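Local structure of putative uncharacterized protein (Ustilago maydis, 4GNX) at residues C[37-41]-C[56-62]; C[270-275]-C[291-295]; C[402-406]-C[417-421]. The protein binds single-stranded DNA through several OB-fold domains, probably as the large subunit of replication protein A. One frame throughout, in Å; residues are numbered along the deposited sequence.

Interaction 1. Residues C[37-41]-C[56-62]; sequences EGKLF and GFNDAVD. With nucleotides of chain G.
Leu40 and Phe57, a non-hydrogen-bonded pair of antiparallel strands, lie side by side and point the same way, and both touch the bound DNA. Phe57 illustrates how one aromatic residue can serve both protein and base. Its CB already rests 3.8 Å from C4 of DT2 of chain G. With CG turned anti to the carbonyl carbon (chi1 -71°), the ring then spreads beneath that thymine, whose C5 sits 3.6 Å above the ring plane, over the centre. On the flank facing Leu40, CD1 touches the leucine CB and CE1 meets Leu40 CD2 at 3.4 Å. At the tip, CZ comes within 3.9 Å of the methyl C7 of DT3 of chain G, which lies in the ring plane at its edge.

Backbone bonds on either side of this pair hold the two strands together. Phe41 and Gly56 exchange two of them. Past Phe57, Asn58 N donates to Lys39 O at 2.7 Å, while Asn58 OD1 takes Lys39 N in an almost straight bond (174°). Lys39 itself stretches across Asp62 at about a right angle, and NZ forms a salt bridge 2.8 Å long to OD1, met from above the carboxylate plane. Val61 CG2 touches Leu40 CA and the Phe41 ring, joining helix 59-64 to the sheet. A beta hairpin offering an aromatic ring to a base is characteristic of the single-stranded-DNA-binding face of an OB fold.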
loop_
_atom_site.group_PDB
_atom_site.type_symbol
_atom_site.label_atom_id
_atom_site.label_comp_id
_atom_site.label_asym_id
_atom_site.label_seq_id
_atom_site.Cartn_x
_atom_site.Cartn_y
_atom_site.Cartn_z
ATOM N N GLU C 37 -12.471 3.892 -28.126
ATOM C CA GLU C 37 -11.905 5.229 -28.320
ATOM C C GLU C 37 -13.078 6.207 -28.264
ATOM O O GLU C 37 -13.887 6.252 -29.189
ATOM C CB GLU C 37 -11.165 5.321 -29.665
ATOM C CG GLU C 37 -10.734 6.716 -30.093
ATOM C CD GLU C 37 -11.678 7.345 -31.104
ATOM O OE1 GLU C 37 -12.142 8.477 -30.851
ATOM O OE2 GLU C 37 -11.957 6.708 -32.150
ATOM N N GLY C 38 -13.190 6.973 -27.180
ATOM C CA GLY C 38 -14.352 7.844 -27.010
ATOM C C GLY C 38 -14.225 8.884 -25.927
ATOM O O GLY C 38 -13.118 9.314 -25.592
ATOM N N LYS C 39 -15.367 9.284 -25.370
ATOM C CA LYS C 39 -15.383 10.305 -24.322
ATOM C C LYS C 39 -16.393 10.075 -23.197
ATOM O O LYS C 39 -17.396 9.381 -23.362
ATOM C CB LYS C 39 -15.559 11.707 -24.916
ATOM C CG LYS C 39 -16.881 11.958 -25.624
ATOM C CD LYS C 39 -16.988 13.424 -26.011
ATOM C CE LYS C 39 -18.074 13.665 -27.045
ATOM N NZ LYS C 39 -18.392 15.119 -27.127
ATOM N N LEU C 40 -16.110 10.682 -22.052
ATOM C CA LEU C 40 -16.965 10.554 -20.891
ATOM C C LEU C 40 -16.707 11.631 -19.854
ATOM O O LEU C 40 -15.717 12.361 -19.915
ATOM C CB LEU C 40 -16.767 9.193 -20.240
ATOM C CG LEU C 40 -15.452 8.950 -19.503
ATOM C CD1 LEU C 40 -15.526 9.404 -18.056
ATOM C CD2 LEU C 40 -15.124 7.468 -19.564
ATOM N N PHE C 41 -17.608 11.721 -18.894
ATOM C CA PHE C 41 -17.395 12.600 -17.775
ATOM C C PHE C 41 -18.215 12.038 -16.642
ATOM O O PHE C 41 -19.029 11.128 -16.833
ATOM C CB PHE C 41 -17.846 14.027 -18.095
ATOM C CG PHE C 41 -19.302 14.258 -17.854
ATOM C CD1 PHE C 41 -19.727 15.022 -16.770
ATOM C CD2 PHE C 41 -20.265 13.684 -18.682
ATOM C CE1 PHE C 41 -21.085 15.223 -16.530
ATOM C CE2 PHE C 41 -21.621 13.897 -18.450
ATOM C CZ PHE C 41 -22.032 14.662 -17.375
ATOM N N GLY C 56 -21.577 9.999 -17.755
ATOM C CA GLY C 56 -22.111 10.032 -19.093
ATOM C C GLY C 56 -21.038 9.655 -20.078
ATOM O O GLY C 56 -19.897 10.101 -19.933
ATOM N N PHE C 57 -21.405 8.839 -21.068
ATOM C CA PHE C 57 -20.504 8.431 -22.131
ATOM C C PHE C 57 -20.906 9.017 -23.486
ATOM O O PHE C 57 -22.089 9.243 -23.754
ATOM C CB PHE C 57 -20.476 6.917 -22.234
ATOM C CG PHE C 57 -19.782 6.233 -21.095
ATOM C CD1 PHE C 57 -18.407 6.002 -21.135
ATOM C CD2 PHE C 57 -20.503 5.777 -19.996
ATOM C CE1 PHE C 57 -17.759 5.349 -20.096
ATOM C CE2 PHE C 57 -19.858 5.127 -18.950
ATOM C CZ PHE C 57 -18.484 4.910 -19.006
ATOM N N ASN C 58 -19.901 9.259 -24.329
ATOM C CA ASN C 58 -20.068 9.784 -25.688
ATOM C C ASN C 58 -21.164 10.839 -25.885
ATOM O O ASN C 58 -20.967 12.002 -25.526
ATOM C CB ASN C 58 -20.186 8.623 -26.668
ATOM C CG ASN C 58 -19.138 7.562 -26.404
ATOM O OD1 ASN C 58 -17.952 7.867 -26.215
ATOM N ND2 ASN C 58 -19.572 6.308 -26.355
ATOM N N ASP C 59 -22.311 10.444 -26.428
ATOM C CA ASP C 59 -23.387 11.405 -26.692
ATOM C C ASP C 59 -24.009 12.052 -25.434
ATOM O O ASP C 59 -24.455 13.208 -25.460
ATOM C CB ASP C 59 -24.433 10.792 -27.628
ATOM C CG ASP C 59 -23.896 10.602 -29.048
ATOM O OD1 ASP C 59 -24.702 10.489 -30.002
ATOM O OD2 ASP C 59 -22.655 10.578 -29.214
ATOM N N ALA C 60 -24.001 11.319 -24.329
ATOM C CA ALA C 60 -24.468 11.859 -23.056
ATOM C C ALA C 60 -23.657 13.084 -22.582
ATOM O O ALA C 60 -24.185 13.932 -21.848
ATOM C CB ALA C 60 -24.472 10.773 -21.995
ATOM N N VAL C 61 -22.389 13.168 -22.997
ATOM C CA VAL C 61 -21.543 14.304 -22.641
ATOM C C VAL C 61 -22.079 15.564 -23.299
ATOM O O VAL C 61 -22.234 16.602 -22.649
ATOM C CB VAL C 61 -20.079 14.129 -23.088
ATOM C CG1 VAL C 61 -19.249 15.334 -22.668
ATOM C CG2 VAL C 61 -19.489 12.860 -22.510
ATOM N N ASP C 62 -22.362 15.461 -24.594
ATOM C CA ASP C 62 -22.876 16.583 -25.355
ATOM C C ASP C 62 -24.175 17.070 -24.750
ATOM O O ASP C 62 -24.409 18.274 -24.630
ATOM C CB ASP C 62 -23.107 16.154 -26.797
ATOM C CG ASP C 62 -21.849 15.600 -27.454
ATOM O OD1 ASP C 62 -20.863 16.358 -27.624
ATOM O OD2 ASP C 62 -21.860 14.406 -27.825
ATOM P P DT G 2 -17.637 -2.970 -19.943
ATOM O OP1 DT G 2 -16.859 -4.232 -20.037
ATOM O OP2 DT G 2 -17.838 -2.335 -18.613
ATOM O "O5'" DT G 2 -16.936 -1.931 -20.929
ATOM C "C5'" DT G 2 -16.750 -0.552 -20.554
ATOM C "C4'" DT G 2 -15.928 0.165 -21.599
ATOM O "O4'" DT G 2 -16.783 0.641 -22.665
ATOM C "C3'" DT G 2 -15.177 1.388 -21.083
ATOM O "O3'" DT G 2 -13.916 1.490 -21.742
ATOM C "C2'" DT G 2 -16.093 2.545 -21.434
ATOM C "C1'" DT G 2 -16.840 2.064 -22.672
ATOM N N1 DT G 2 -18.263 2.462 -22.703
ATOM C C2 DT G 2 -18.732 3.139 -23.808
ATOM O O2 DT G 2 -18.029 3.422 -24.765
ATOM N N3 DT G 2 -20.063 3.474 -23.749
ATOM C C4 DT G 2 -20.949 3.210 -22.721
ATOM O O4 DT G 2 -22.119 3.572 -22.813
ATOM C C5 DT G 2 -20.386 2.500 -21.591
ATOM C C7 DT G 2 -21.267 2.165 -20.430
ATOM C C6 DT G 2 -19.088 2.171 -21.638
ATOM P P DT G 3 -12.561 1.296 -20.916
ATOM O OP1 DT G 3 -11.528 0.940 -21.921
ATOM O OP2 DT G 3 -12.763 0.435 -19.727
ATOM O "O5'" DT G 3 -12.246 2.773 -20.414
ATOM C "C5'" DT G 3 -11.571 3.691 -21.291
ATOM C "C4'" DT G 3 -10.976 4.823 -20.490
ATOM O "O4'" DT G 3 -11.990 5.355 -19.609
ATOM C "C3'" DT G 3 -9.799 4.428 -19.596
ATOM O "O3'" DT G 3 -8.777 5.421 -19.728
ATOM C "C2'" DT G 3 -10.397 4.416 -18.201
ATOM C "C1'" DT G 3 -11.444 5.502 -18.314
ATOM N N1 DT G 3 -12.552 5.419 -17.343
ATOM C C2 DT G 3 -12.561 6.321 -16.302
ATOM O O2 DT G 3 -11.689 7.160 -16.138
ATOM N N3 DT G 3 -13.627 6.193 -15.445
ATOM C C4 DT G 3 -14.665 5.284 -15.531
ATOM O O4 DT G 3 -15.561 5.298 -14.690
ATOM C C5 DT G 3 -14.597 4.372 -16.657
ATOM C C7 DT G 3 -15.675 3.351 -16.836
ATOM C C6 DT G 3 -13.558 4.487 -17.495
#

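Interaction 2. Residues C[270-275]-C[291-295]; sequences AERRTI and YFNVR. With nucleotides of chain G.
Tyr291 meets Ala270 through their CB atoms, 4.0 Å apart, and its carbonyl O faces the Ala270 CA-H in an almost linear contact. Beyond CB the ring leads away from 270-275 to the DNA, and the side chain also packs on Arg405: CD1 is 3.5 Å from N3 of DT9 of chain G, and OH lies 3.1 Å from O4' of DT10 of chain G. The next residue, Phe292, points elsewhere. Its backbone N lies next to Ala270 CB, its CB passes near Glu271 O, and its side chain packs on Val278 and Cys404.

Asn293 makes the backbone link. Its N donates to Glu271 O at 3.2 Å, reaching that oxygen from above the carbonyl plane, and its O receives Arg273 N at 2.8 Å with the donor close to the line of the C=O bond. Val294 follows, its two methyls dividing the work: CG2 rests against Arg273 O, and CG1 meets Ile275 CG1 at 4.1 Å, the side chains crossing at about a right angle. At Arg295, a bend at chi3 (-53°) brings NH2 to 3.6 Å from Arg272 NH2. Glu435 gathers the two guanidinium groups, with a salt bridge to Arg272 and a longer, weak ion pair to Arg295. A non-helical linker thus makes a single beta bridge to strand 290-310 before Thr274 caps helix 275-280, and that strand, with Tyr291 at the DNA, is the central one in the five-stranded sheet of the C-terminal OB fold.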
loop_
_atom_site.group_PDB
_atom_site.type_symbol
_atom_site.label_atom_id
_atom_site.label_comp_id
_atom_site.label_asym_id
_atom_site.label_seq_id
_atom_site.Cartn_x
_atom_site.Cartn_y
_atom_site.Cartn_z
ATOM N N ALA C 270 9.314 11.189 -3.421
ATOM C CA ALA C 270 9.539 9.749 -3.336
ATOM C C ALA C 270 8.214 9.000 -3.189
ATOM O O ALA C 270 7.991 8.315 -2.192
ATOM C CB ALA C 270 10.501 9.391 -2.203
ATOM N N GLU C 271 7.347 9.136 -4.193
ATOM C CA GLU C 271 6.107 8.362 -4.277
ATOM C C GLU C 271 6.389 6.852 -4.210
ATOM O O GLU C 271 7.444 6.397 -4.695
ATOM C CB GLU C 271 5.384 8.693 -5.583
ATOM C CG GLU C 271 4.834 10.111 -5.666
ATOM C CD GLU C 271 3.548 10.284 -4.876
ATOM O OE1 GLU C 271 3.011 9.256 -4.353
ATOM O OE2 GLU C 271 3.074 11.448 -4.782
ATOM N N ARG C 272 5.476 6.080 -3.600
ATOM C CA ARG C 272 5.642 4.625 -3.593
ATOM C C ARG C 272 5.513 4.066 -5.009
ATOM O O ARG C 272 4.676 4.512 -5.789
ATOM C CB ARG C 272 4.681 3.907 -2.642
ATOM C CG ARG C 272 5.394 2.808 -1.847
ATOM C CD ARG C 272 4.627 1.489 -1.711
ATOM N NE ARG C 272 3.581 1.426 -0.675
ATOM C CZ ARG C 272 3.438 2.257 0.363
ATOM N NH1 ARG C 272 4.277 3.265 0.585
ATOM N NH2 ARG C 272 2.429 2.081 1.206
ATOM N N ARG C 273 6.369 3.106 -5.339
ATOM C CA ARG C 273 6.411 2.519 -6.671
ATOM C C ARG C 273 6.623 1.017 -6.572
ATOM O O ARG C 273 7.050 0.514 -5.547
ATOM C CB ARG C 273 7.547 3.152 -7.489
ATOM C CG ARG C 273 7.313 4.600 -7.889
ATOM C CD ARG C 273 6.654 4.676 -9.251
ATOM N NE ARG C 273 5.991 5.956 -9.514
ATOM C CZ ARG C 273 4.670 6.110 -9.615
ATOM N NH1 ARG C 273 3.868 5.057 -9.471
ATOM N NH2 ARG C 273 4.153 7.312 -9.871
ATOM N N THR C 274 6.303 0.287 -7.622
ATOM C CA THR C 274 6.737 -1.098 -7.696
ATOM C C THR C 274 7.982 -1.152 -8.590
ATOM O O THR C 274 8.244 -0.229 -9.367
ATOM C CB THR C 274 5.635 -2.033 -8.230
ATOM O OG1 THR C 274 5.450 -1.808 -9.640
ATOM C CG2 THR C 274 4.334 -1.781 -7.486
ATOM N N ILE C 275 8.742 -2.232 -8.477
ATOM C CA ILE C 275 9.963 -2.399 -9.246
ATOM C C ILE C 275 9.698 -2.278 -10.765
ATOM O O ILE C 275 10.513 -1.704 -11.525
ATOM C CB ILE C 275 10.632 -3.738 -8.894
ATOM C CG1 ILE C 275 11.117 -3.713 -7.440
ATOM C CG2 ILE C 275 11.747 -4.072 -9.874
ATOM C CD1 ILE C 275 11.428 -5.076 -6.862
ATOM N N TYR C 291 13.525 9.951 -7.020
ATOM C CA TYR C 291 13.417 9.394 -5.687
ATOM C C TYR C 291 12.142 8.580 -5.606
ATOM O O TYR C 291 11.143 8.927 -6.227
ATOM C CB TYR C 291 13.425 10.504 -4.638
ATOM C CG TYR C 291 14.702 11.315 -4.636
ATOM C CD1 TYR C 291 14.835 12.454 -5.448
ATOM C CD2 TYR C 291 15.792 10.945 -3.826
ATOM C CE1 TYR C 291 16.008 13.195 -5.451
ATOM C CE2 TYR C 291 16.968 11.690 -3.820
ATOM C CZ TYR C 291 17.071 12.810 -4.634
ATOM O OH TYR C 291 18.238 13.549 -4.639
ATOM N N PHE C 292 12.180 7.491 -4.844
ATOM C CA PHE C 292 11.038 6.611 -4.735
ATOM C C PHE C 292 11.105 5.752 -3.493
ATOM O O PHE C 292 12.156 5.616 -2.885
ATOM C CB PHE C 292 10.930 5.724 -5.976
ATOM C CG PHE C 292 12.127 4.838 -6.202
ATOM C CD1 PHE C 292 12.195 3.561 -5.626
ATOM C CD2 PHE C 292 13.185 5.263 -7.008
ATOM C CE1 PHE C 292 13.295 2.735 -5.852
ATOM C CE2 PHE C 292 14.288 4.447 -7.232
ATOM C CZ PHE C 292 14.344 3.179 -6.661
ATOM N N ASN C 293 9.951 5.190 -3.138
ATOM C CA ASN C 293 9.803 4.180 -2.094
ATOM C C ASN C 293 9.349 2.867 -2.692
ATOM O O ASN C 293 8.501 2.849 -3.567
ATOM C CB ASN C 293 8.787 4.640 -1.053
ATOM C CG ASN C 293 9.356 5.685 -0.112
ATOM O OD1 ASN C 293 10.536 5.629 0.261
ATOM N ND2 ASN C 293 8.523 6.654 0.280
ATOM N N VAL C 294 9.928 1.773 -2.220
ATOM C CA VAL C 294 9.536 0.424 -2.651
ATOM C C VAL C 294 9.468 -0.558 -1.473
ATOM O O VAL C 294 10.403 -0.685 -0.694
ATOM C CB VAL C 294 10.470 -0.124 -3.756
ATOM C CG1 VAL C 294 10.261 -1.603 -3.977
ATOM C CG2 VAL C 294 10.194 0.561 -5.064
ATOM N N ARG C 295 8.338 -1.236 -1.336
ATOM C CA ARG C 295 8.246 -2.377 -0.434
ATOM C C ARG C 295 8.871 -3.539 -1.190
ATOM O O ARG C 295 8.378 -3.900 -2.262
ATOM C CB ARG C 295 6.787 -2.700 -0.137
ATOM C CG ARG C 295 6.573 -3.343 1.212
ATOM C CD ARG C 295 5.204 -3.997 1.403
ATOM N NE ARG C 295 4.016 -3.174 1.136
ATOM C CZ ARG C 295 3.635 -2.116 1.849
ATOM N NH1 ARG C 295 4.357 -1.669 2.870
ATOM N NH2 ARG C 295 2.523 -1.481 1.520
ATOM P P DT G 9 12.558 19.776 -9.060
ATOM O OP1 DT G 9 11.605 20.766 -8.491
ATOM O OP2 DT G 9 13.566 20.213 -10.059
ATOM O "O5'" DT G 9 13.338 19.061 -7.867
ATOM C "C5'" DT G 9 14.107 19.821 -6.911
ATOM C "C4'" DT G 9 14.103 19.124 -5.571
ATOM O "O4'" DT G 9 13.096 18.082 -5.582
ATOM C "C3'" DT G 9 15.420 18.437 -5.187
ATOM O "O3'" DT G 9 15.687 18.588 -3.782
ATOM C "C2'" DT G 9 15.148 16.974 -5.495
ATOM C "C1'" DT G 9 13.680 16.872 -5.129
ATOM N N1 DT G 9 12.927 15.746 -5.716
ATOM C C2 DT G 9 12.279 14.904 -4.842
ATOM O O2 DT G 9 12.310 15.050 -3.631
ATOM N N3 DT G 9 11.594 13.874 -5.440
ATOM C C4 DT G 9 11.497 13.610 -6.793
ATOM O O4 DT G 9 10.843 12.646 -7.183
ATOM C C5 DT G 9 12.205 14.533 -7.653
ATOM C C7 DT G 9 12.159 14.326 -9.135
ATOM C C6 DT G 9 12.877 15.540 -7.078
ATOM P P DT G 10 17.147 18.805 -3.130
ATOM O OP1 DT G 10 17.001 19.819 -2.051
ATOM O OP2 DT G 10 18.095 19.061 -4.246
ATOM O "O5'" DT G 10 17.563 17.430 -2.428
ATOM C "C5'" DT G 10 18.736 17.335 -1.578
ATOM C "C4'" DT G 10 19.430 16.002 -1.764
ATOM O "O4'" DT G 10 19.759 15.819 -3.163
ATOM C "C3'" DT G 10 20.751 15.822 -1.009
ATOM O "O3'" DT G 10 20.936 14.430 -0.712
ATOM C "C2'" DT G 10 21.785 16.212 -2.049
ATOM C "C1'" DT G 10 21.162 15.639 -3.309
ATOM N N1 DT G 10 21.578 16.286 -4.569
ATOM C C2 DT G 10 22.679 15.780 -5.224
ATOM O O2 DT G 10 23.330 14.837 -4.804
ATOM N N3 DT G 10 22.995 16.427 -6.394
ATOM C C4 DT G 10 22.334 17.500 -6.962
ATOM O O4 DT G 10 22.735 17.976 -8.019
ATOM C C5 DT G 10 21.184 17.976 -6.224
ATOM C C7 DT G 10 20.406 19.136 -6.759
ATOM C C6 DT G 10 20.868 17.353 -5.081
#

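Interaction 3. Residues C[402-406]-C[417-421]; sequences FNCRA and VRYTI. With nucleotides of chain G.
Ala406 and Tyr419 form the more closely packed end of this contact between antiparallel strands: the methyl CB sits 3.5 Å from CD2 and nearly as close to CE2, approaching the tyrosine ring obliquely. Val417 CG1 lies over one face of the same ring, offset toward its rim, and makes a slacker contact of 4.4 Å with Ala406 CB. At the other end, Ile421 reaches with CD1 to Phe402 CD2, 4.0 Å away. Between them, Arg405 and Thr420 are the hydrogen-bonded pair. Thr420 N donates to Arg405 O at 3.0 Å, and Arg405 N returns the bond to Thr420 O.

The opposite face, carrying Arg405 and Thr420, is looser; Arg405 reaches the nucleic acid while Thr420 packs on Phe362. Here the two side chains run alongside each other, touching at Arg405 CG and Thr420 CB, 3.9 Å apart. Past CG the arginine continues extended and then bends at chi3 (-70°), which brings its guanidinium close to two nucleotides: NH1 is 3.4 Å from OP1 of DT11 of chain G and 3.6 Å from O2 of DT10 of chain G, the latter at the edge of the group. Such a placement would favour binding of the anionic backbone. The end of Arg418 leads away from the partner strand, and a salt bridge to Asp409 holds its NE.

Strand 398-411 lies between strand 414-426 and strand 290-310, hydrogen-bonding to the latter through the backbones of Phe402 and Cys404, while Leu359 of strand 355-362 packs against Phe402, Tyr419 and Ile421.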
loop_
_atom_site.group_PDB
_atom_site.type_symbol
_atom_site.label_atom_id
_atom_site.label_comp_id
_atom_site.label_asym_id
_atom_site.label_seq_id
_atom_site.Cartn_x
_atom_site.Cartn_y
_atom_site.Cartn_z
ATOM N N PHE C 402 11.915 0.674 1.371
ATOM C CA PHE C 402 13.179 1.247 0.940
ATOM C C PHE C 402 12.984 2.631 0.351
ATOM O O PHE C 402 12.194 2.833 -0.564
ATOM C CB PHE C 402 13.823 0.370 -0.138
ATOM C CG PHE C 402 14.322 -0.947 0.349
ATOM C CD1 PHE C 402 13.684 -2.118 -0.032
ATOM C CD2 PHE C 402 15.452 -1.025 1.152
ATOM C CE1 PHE C 402 14.140 -3.350 0.402
ATOM C CE2 PHE C 402 15.921 -2.249 1.591
ATOM C CZ PHE C 402 15.266 -3.418 1.212
ATOM N N ASN C 403 13.728 3.583 0.868
ATOM C CA ASN C 403 13.723 4.913 0.312
ATOM C C ASN C 403 14.971 5.075 -0.537
ATOM O O ASN C 403 16.094 4.903 -0.059
ATOM C CB ASN C 403 13.677 5.956 1.427
ATOM C CG ASN C 403 13.381 7.336 0.901
ATOM O OD1 ASN C 403 12.633 7.479 -0.064
ATOM N ND2 ASN C 403 13.975 8.362 1.512
ATOM N N CYS C 404 14.777 5.398 -1.804
ATOM C CA CYS C 404 15.887 5.384 -2.742
ATOM C C CYS C 404 15.995 6.603 -3.618
ATOM O O CYS C 404 15.008 7.290 -3.896
ATOM C CB CYS C 404 15.790 4.183 -3.677
ATOM S SG CYS C 404 15.413 2.624 -2.879
ATOM N N ARG C 405 17.224 6.836 -4.063
ATOM C CA ARG C 405 17.512 7.726 -5.169
ATOM C C ARG C 405 17.999 6.870 -6.341
ATOM O O ARG C 405 18.524 5.766 -6.148
ATOM C CB ARG C 405 18.562 8.769 -4.764
ATOM C CG ARG C 405 19.556 8.283 -3.708
ATOM C CD ARG C 405 20.515 9.378 -3.261
ATOM N NE ARG C 405 21.467 9.722 -4.316
ATOM C CZ ARG C 405 22.205 10.831 -4.349
ATOM N NH1 ARG C 405 22.119 11.743 -3.383
ATOM N NH2 ARG C 405 23.038 11.039 -5.364
ATOM N N ALA C 406 17.802 7.373 -7.556
ATOM C CA ALA C 406 18.320 6.730 -8.766
ATOM C C ALA C 406 19.018 7.780 -9.606
ATOM O O ALA C 406 18.427 8.806 -9.930
ATOM C CB ALA C 406 17.195 6.082 -9.559
ATOM N N VAL C 417 22.846 3.234 -14.640
ATOM C CA VAL C 417 21.988 3.752 -13.562
ATOM C C VAL C 417 22.266 2.993 -12.282
ATOM O O VAL C 417 22.432 1.776 -12.307
ATOM C CB VAL C 417 20.483 3.638 -13.870
ATOM C CG1 VAL C 417 19.661 4.076 -12.668
ATOM C CG2 VAL C 417 20.119 4.493 -15.069
ATOM N N ARG C 418 22.330 3.708 -11.163
ATOM C CA ARG C 418 22.404 3.023 -9.884
ATOM C C ARG C 418 21.292 3.414 -8.909
ATOM O O ARG C 418 20.774 4.530 -8.930
ATOM C CB ARG C 418 23.804 3.094 -9.267
ATOM C CG ARG C 418 24.863 2.467 -10.171
ATOM C CD ARG C 418 25.903 1.634 -9.437
ATOM N NE ARG C 418 26.776 2.428 -8.575
ATOM C CZ ARG C 418 26.776 2.366 -7.244
ATOM N NH1 ARG C 418 25.970 1.528 -6.601
ATOM N NH2 ARG C 418 27.591 3.139 -6.550
ATOM N N TYR C 419 20.898 2.449 -8.092
ATOM C CA TYR C 419 19.852 2.647 -7.118
ATOM C C TYR C 419 20.456 2.596 -5.714
ATOM O O TYR C 419 21.029 1.582 -5.292
ATOM C CB TYR C 419 18.759 1.590 -7.301
ATOM C CG TYR C 419 18.144 1.566 -8.694
ATOM C CD1 TYR C 419 18.381 0.513 -9.581
ATOM C CD2 TYR C 419 17.316 2.605 -9.123
ATOM C CE1 TYR C 419 17.814 0.504 -10.854
ATOM C CE2 TYR C 419 16.747 2.606 -10.389
ATOM C CZ TYR C 419 16.994 1.560 -11.252
ATOM O OH TYR C 419 16.413 1.600 -12.507
ATOM N N THR C 420 20.339 3.708 -5.000
ATOM C CA THR C 420 20.937 3.821 -3.689
ATOM C C THR C 420 19.852 3.836 -2.625
ATOM O O THR C 420 18.796 4.432 -2.798
ATOM C CB THR C 420 21.784 5.095 -3.576
ATOM O OG1 THR C 420 22.514 5.280 -4.790
ATOM C CG2 THR C 420 22.763 4.994 -2.412
ATOM N N ILE C 421 20.126 3.149 -1.527
ATOM C CA ILE C 421 19.258 3.182 -0.380
ATOM C C ILE C 421 19.666 4.379 0.470
ATOM O O ILE C 421 20.827 4.522 0.827
ATOM C CB ILE C 421 19.342 1.859 0.409
ATOM C CG1 ILE C 421 18.806 0.711 -0.467
ATOM C CG2 ILE C 421 18.538 1.955 1.693
ATOM C CD1 ILE C 421 19.261 -0.690 -0.103
ATOM P P DT G 11 21.915 13.772 0.387
ATOM O OP1 DT G 11 22.203 12.393 -0.090
ATOM O OP2 DT G 11 21.229 13.956 1.691
ATOM O "O5'" DT G 11 23.274 14.609 0.438
ATOM C "C5'" DT G 11 24.524 14.113 -0.103
ATOM C "C4'" DT G 11 25.191 13.140 0.845
ATOM O "O4'" DT G 11 25.487 11.921 0.133
ATOM C "C3'" DT G 11 26.539 13.581 1.411
ATOM O "O3'" DT G 11 26.828 12.930 2.662
ATOM C "C2'" DT G 11 27.509 13.165 0.319
ATOM C "C1'" DT G 11 26.852 11.920 -0.282
ATOM N N1 DT G 11 26.866 11.856 -1.747
ATOM C C2 DT G 11 26.449 10.688 -2.344
ATOM O O2 DT G 11 26.095 9.706 -1.713
ATOM N N3 DT G 11 26.465 10.711 -3.717
ATOM C C4 DT G 11 26.841 11.764 -4.530
ATOM O O4 DT G 11 26.802 11.636 -5.752
ATOM C C5 DT G 11 27.257 12.962 -3.836
ATOM C C7 DT G 11 27.681 14.155 -4.633
ATOM C C6 DT G 11 27.242 12.950 -2.497
ATOM P P DT G 17 30.016 -4.105 -14.975
ATOM O OP1 DT G 17 30.794 -3.559 -16.118
ATOM O OP2 DT G 17 28.621 -3.645 -14.754
ATOM O "O5'" DT G 17 30.003 -5.691 -15.130
ATOM C "C5'" DT G 17 30.598 -6.547 -14.137
ATOM C "C4'" DT G 17 29.579 -6.922 -13.085
ATOM O "O4'" DT G 17 29.297 -5.783 -12.240
ATOM C "C3'" DT G 17 28.220 -7.403 -13.609
ATOM O "O3'" DT G 17 27.792 -8.504 -12.798
ATOM C "C2'" DT G 17 27.303 -6.219 -13.347
ATOM C "C1'" DT G 17 27.895 -5.691 -12.055
ATOM N N1 DT G 17 27.569 -4.295 -11.684
ATOM C C2 DT G 17 28.251 -3.740 -10.622
ATOM O O2 DT G 17 29.113 -4.337 -9.997
ATOM N N3 DT G 17 27.894 -2.448 -10.325
ATOM C C4 DT G 17 26.935 -1.679 -10.959
ATOM O O4 DT G 17 26.725 -0.531 -10.581
ATOM C C5 DT G 17 26.249 -2.328 -12.054
ATOM C C7 DT G 17 25.192 -1.572 -12.794
ATOM C C6 DT G 17 26.593 -3.588 -12.354
ATOM P P DT G 10 17.147 18.805 -3.130
ATOM O OP1 DT G 10 17.001 19.819 -2.051
ATOM O OP2 DT G 10 18.095 19.061 -4.246
ATOM O "O5'" DT G 10 17.563 17.430 -2.428
ATOM C "C5'" DT G 10 18.736 17.335 -1.578
ATOM C "C4'" DT G 10 19.430 16.002 -1.764
ATOM O "O4'" DT G 10 19.759 15.819 -3.163
ATOM C "C3'" DT G 10 20.751 15.822 -1.009
ATOM O "O3'" DT G 10 20.936 14.430 -0.712
ATOM C "C2'" DT G 10 21.785 16.212 -2.049
ATOM C "C1'" DT G 10 21.162 15.639 -3.309
ATOM N N1 DT G 10 21.578 16.286 -4.569
ATOM C C2 DT G 10 22.679 15.780 -5.224
ATOM O O2 DT G 10 23.330 14.837 -4.804
ATOM N N3 DT G 10 22.995 16.427 -6.394
ATOM C C4 DT G 10 22.334 17.500 -6.962
ATOM O O4 DT G 10 22.735 17.976 -8.019
ATOM C C5 DT G 10 21.184 17.976 -6.224
ATOM C C7 DT G 10 20.406 19.136 -6.759
ATOM C C6 DT G 10 20.868 17.353 -5.081
#

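The three contacts follow one another along the chain without interleaving. Interaction 1 belongs to the first OB fold, and its centre lies about 35 Å from that of interaction 2 and 42 Å from that of interaction 3, on the other side of the chain's centre from the latter. Interactions 2 and 3, with centres about 10 Å apart, both reach the five-stranded antiparallel sheet of the C-terminal OB fold, interaction 2 through strand 290-310 alone; strands 290-310 and 398-411 are joined there by probable backbone hydrogen bonds. All three lie against the same DNA strand, chain G, interaction 1 at its early nucleotides and the other two further on, consistent with separate OB folds sharing one long single strand.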